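Local structure of glutathione S-transferase 1 (4Q5F) at residues I103-F107 / H144-L148. The protein catalyses the conjugation of reduced glutathione to a wide range of hydrophobic electrophiles and can also act as a glutathione peroxidase. Residues are numbered along the deposited sequence.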
ATOM      1  N   ILE B 103      -4.234   8.897  -2.799  1.00 16.48           N
ATOM      2  CA  ILE B 103      -5.591   8.788  -2.280  1.00 21.58           C
ATOM      3  C   ILE B 103      -5.975   7.332  -2.018  1.00 19.14           C
ATOM      4  O   ILE B 103      -6.735   7.045  -1.095  1.00 14.86           O
ATOM      5  CB  ILE B 103      -6.628   9.449  -3.224  1.00 19.52           C
ATOM      6  CG1 ILE B 103      -8.028   9.430  -2.596  1.00 20.00           C
ATOM      7  CG2 ILE B 103      -6.647   8.761  -4.580  1.00 17.18           C
ATOM      8  CD1 ILE B 103      -8.142  10.203  -1.291  1.00 19.26           C
ATOM      9  N   PHE B 104      -5.448   6.413  -2.821  1.00 16.99           N
ATOM     10  CA  PHE B 104      -5.758   5.002  -2.627  1.00 17.08           C
ATOM     11  C   PHE B 104      -5.060   4.449  -1.387  1.00 17.76           C
ATOM     12  O   PHE B 104      -5.607   3.590  -0.698  1.00 19.15           O
ATOM     13  CB  PHE B 104      -5.388   4.164  -3.851  1.00 15.82           C
ATOM     14  CG  PHE B 104      -5.812   2.728  -3.735  1.00 13.66           C
ATOM     15  CD1 PHE B 104      -7.141   2.375  -3.893  1.00 14.12           C
ATOM     16  CD2 PHE B 104      -4.889   1.735  -3.451  1.00 13.11           C
ATOM     17  CE1 PHE B 104      -7.542   1.057  -3.779  1.00 15.06           C
ATOM     18  CE2 PHE B 104      -5.285   0.414  -3.337  1.00 16.15           C
ATOM     19  CZ  PHE B 104      -6.612   0.075  -3.501  1.00 14.48           C
ATOM     20  N   ASP B 105      -3.857   4.941  -1.107  1.00 17.66           N
ATOM     21  CA  ASP B 105      -3.139   4.547   0.101  1.00 19.31           C
ATOM     22  C   ASP B 105      -3.893   5.003   1.348  1.00 18.51           C
ATOM     23  O   ASP B 105      -3.894   4.315   2.369  1.00 17.13           O
ATOM     24  CB  ASP B 105      -1.723   5.130   0.114  1.00 17.26           C
ATOM     25  CG  ASP B 105      -0.734   4.301  -0.691  1.00 25.87           C
ATOM     26  OD1 ASP B 105      -1.110   3.218  -1.190  1.00 21.97           O
ATOM     27  OD2 ASP B 105       0.431   4.732  -0.813  1.00 27.36           O
ATOM     28  N   GLN B 106      -4.525   6.168   1.270  1.00 12.51           N
ATOM     29  CA  GLN B 106      -5.317   6.666   2.389  1.00 17.26           C
ATOM     30  C   GLN B 106      -6.565   5.805   2.547  1.00 19.10           C
ATOM     31  O   GLN B 106      -6.986   5.498   3.664  1.00 17.86           O
ATOM     32  CB  GLN B 106      -5.710   8.131   2.184  1.00 19.68           C
ATOM     33  CG  GLN B 106      -6.470   8.734   3.360  1.00 15.83           C
ATOM     34  CD  GLN B 106      -5.667   8.716   4.648  1.00 18.48           C
ATOM     35  OE1 GLN B 106      -4.438   8.755   4.626  1.00 24.57           O
ATOM     36  NE2 GLN B 106      -6.360   8.651   5.779  1.00 17.10           N
ATOM     37  N   PHE B 107      -7.155   5.425   1.419  1.00 17.29           N
ATOM     38  CA  PHE B 107      -8.278   4.498   1.423  1.00 16.29           C
ATOM     39  C   PHE B 107      -7.845   3.163   2.021  1.00 21.80           C
ATOM     40  O   PHE B 107      -8.607   2.516   2.739  1.00 20.19           O
ATOM     41  CB  PHE B 107      -8.809   4.296   0.004  1.00 17.79           C
ATOM     42  CG  PHE B 107      -9.610   3.039  -0.169  1.00 17.05           C
ATOM     43  CD1 PHE B 107     -10.927   2.975   0.256  1.00 19.63           C
ATOM     44  CD2 PHE B 107      -9.047   1.920  -0.760  1.00 20.94           C
ATOM     45  CE1 PHE B 107     -11.664   1.816   0.098  1.00 20.50           C
ATOM     46  CE2 PHE B 107      -9.780   0.760  -0.921  1.00 22.15           C
ATOM     47  CZ  PHE B 107     -11.090   0.708  -0.492  1.00 24.12           C
ATOM     48  N   HIS B 144     -11.957   9.019   8.531  1.00 23.08           N
ATOM     49  CA  HIS B 144     -11.440   8.841   7.175  1.00 24.16           C
ATOM     50  C   HIS B 144     -12.306   9.433   6.065  1.00 24.31           C
ATOM     51  O   HIS B 144     -11.779   9.985   5.098  1.00 24.27           O
ATOM     52  CB  HIS B 144     -11.190   7.358   6.906  1.00 23.80           C
ATOM     53  CG  HIS B 144      -9.970   6.825   7.589  1.00 23.23           C
ATOM     54  ND1 HIS B 144      -8.703   6.987   7.071  1.00 21.19           N
ATOM     55  CD2 HIS B 144      -9.822   6.149   8.751  1.00 20.73           C
ATOM     56  CE1 HIS B 144      -7.826   6.422   7.885  1.00 18.12           C
ATOM     57  NE2 HIS B 144      -8.477   5.909   8.908  1.00 23.36           N
ATOM     58  N   LEU B 145     -13.624   9.316   6.192  1.00 21.72           N
ATOM     59  CA  LEU B 145     -14.526   9.826   5.161  1.00 22.83           C
ATOM     60  C   LEU B 145     -14.340  11.324   4.897  1.00 27.10           C
ATOM     61  O   LEU B 145     -14.288  11.740   3.741  1.00 33.90           O
ATOM     62  CB  LEU B 145     -15.985   9.520   5.509  1.00 22.56           C
ATOM     63  CG  LEU B 145     -16.402   8.045   5.489  1.00 26.11           C
ATOM     64  CD1 LEU B 145     -17.899   7.926   5.728  1.00 27.83           C
ATOM     65  CD2 LEU B 145     -16.023   7.355   4.183  1.00 21.13           C
ATOM     66  N   PRO B 146     -14.249  12.141   5.960  1.00 25.01           N
ATOM     67  CA  PRO B 146     -13.981  13.562   5.702  1.00 26.24           C
ATOM     68  C   PRO B 146     -12.680  13.797   4.931  1.00 20.65           C
ATOM     69  O   PRO B 146     -12.599  14.737   4.141  1.00 29.75           O
ATOM     70  CB  PRO B 146     -13.884  14.178   7.106  1.00 21.40           C
ATOM     71  CG  PRO B 146     -14.105  13.068   8.079  1.00 25.18           C
ATOM     72  CD  PRO B 146     -14.663  11.901   7.351  1.00 23.44           C
ATOM     73  N   LEU B 147     -11.679  12.951   5.155  1.00 24.20           N
ATOM     74  CA  LEU B 147     -10.398  13.092   4.467  1.00 26.49           C
ATOM     75  C   LEU B 147     -10.514  12.718   2.989  1.00 22.67           C
ATOM     76  O   LEU B 147      -9.901  13.355   2.134  1.00 22.86           O
ATOM     77  CB  LEU B 147      -9.322  12.242   5.152  1.00 25.83           C
ATOM     78  CG  LEU B 147      -9.053  12.599   6.617  1.00 26.97           C
ATOM     79  CD1 LEU B 147      -8.136  11.577   7.269  1.00 15.01           C
ATOM     80  CD2 LEU B 147      -8.461  13.997   6.738  1.00 20.95           C
ATOM     81  N   LEU B 148     -11.299  11.687   2.690  1.00 22.54           N
ATOM     82  CA  LEU B 148     -11.541  11.302   1.303  1.00 25.37           C
ATOM     83  C   LEU B 148     -12.380  12.363   0.598  1.00 32.03           C
ATOM     84  O   LEU B 148     -12.160  12.670  -0.576  1.00 22.71           O
ATOM     85  CB  LEU B 148     -12.257   9.950   1.229  1.00 24.66           C
ATOM     86  CG  LEU B 148     -11.519   8.703   1.728  1.00 22.14           C
ATOM     87  CD1 LEU B 148     -12.352   7.462   1.444  1.00 20.14           C
ATOM     88  CD2 LEU B 148     -10.141   8.572   1.096  1.00 17.09           C
TER
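Helices 94-114 and 129-155 of the all-helical C-terminal GST domain run antiparallel here, their local axes 10.6 Å apart at closest approach and inclined at 169°. So wide a spacing is bridged by side-chain ends. Leu-148, in the mt rotamer, leaves its backbone sideways, yet its tip reaches across: CD2 meets CD1 of Ile-103 at 3.5 Å and lies 4.3 Å from CG of Gln-106 and 4.4 Å from the backbone N of Phe-107, packing against the turn from Ile-103 to Phe-107. Ile-103 answers with a tp conformation that extends CD1 to the facing helix. Gln-106 also starts sideways, and its t, p side chain carries NE2 to Leu-147 (3.7 Å from CD1) and, one turn before Leu-148, to His-144 (3.2 Å from ND1), near the plane of the imidazole. With chi1 near -75°, His-144 presents ND1 to this amide while NE2 makes a weak hydrogen bond to Glu-113, farther along helix 94-114. Phe-104 faces away, packing edge-to-face on Trp-167. Phe-60 of the second subunit packs on Ile-103 and Gln-106, placing the contact beside the dimer interface, and a bound glutathione lies about 5 Å from the Gln-106 side chain. The aliphatic part of Gln-106 thus continues the apolar contact made by Leu-148, while its amide lies by the imidazole edge, so the helix pair combines an apolar seam with a polar group close to the ligand and the neighbouring subunit.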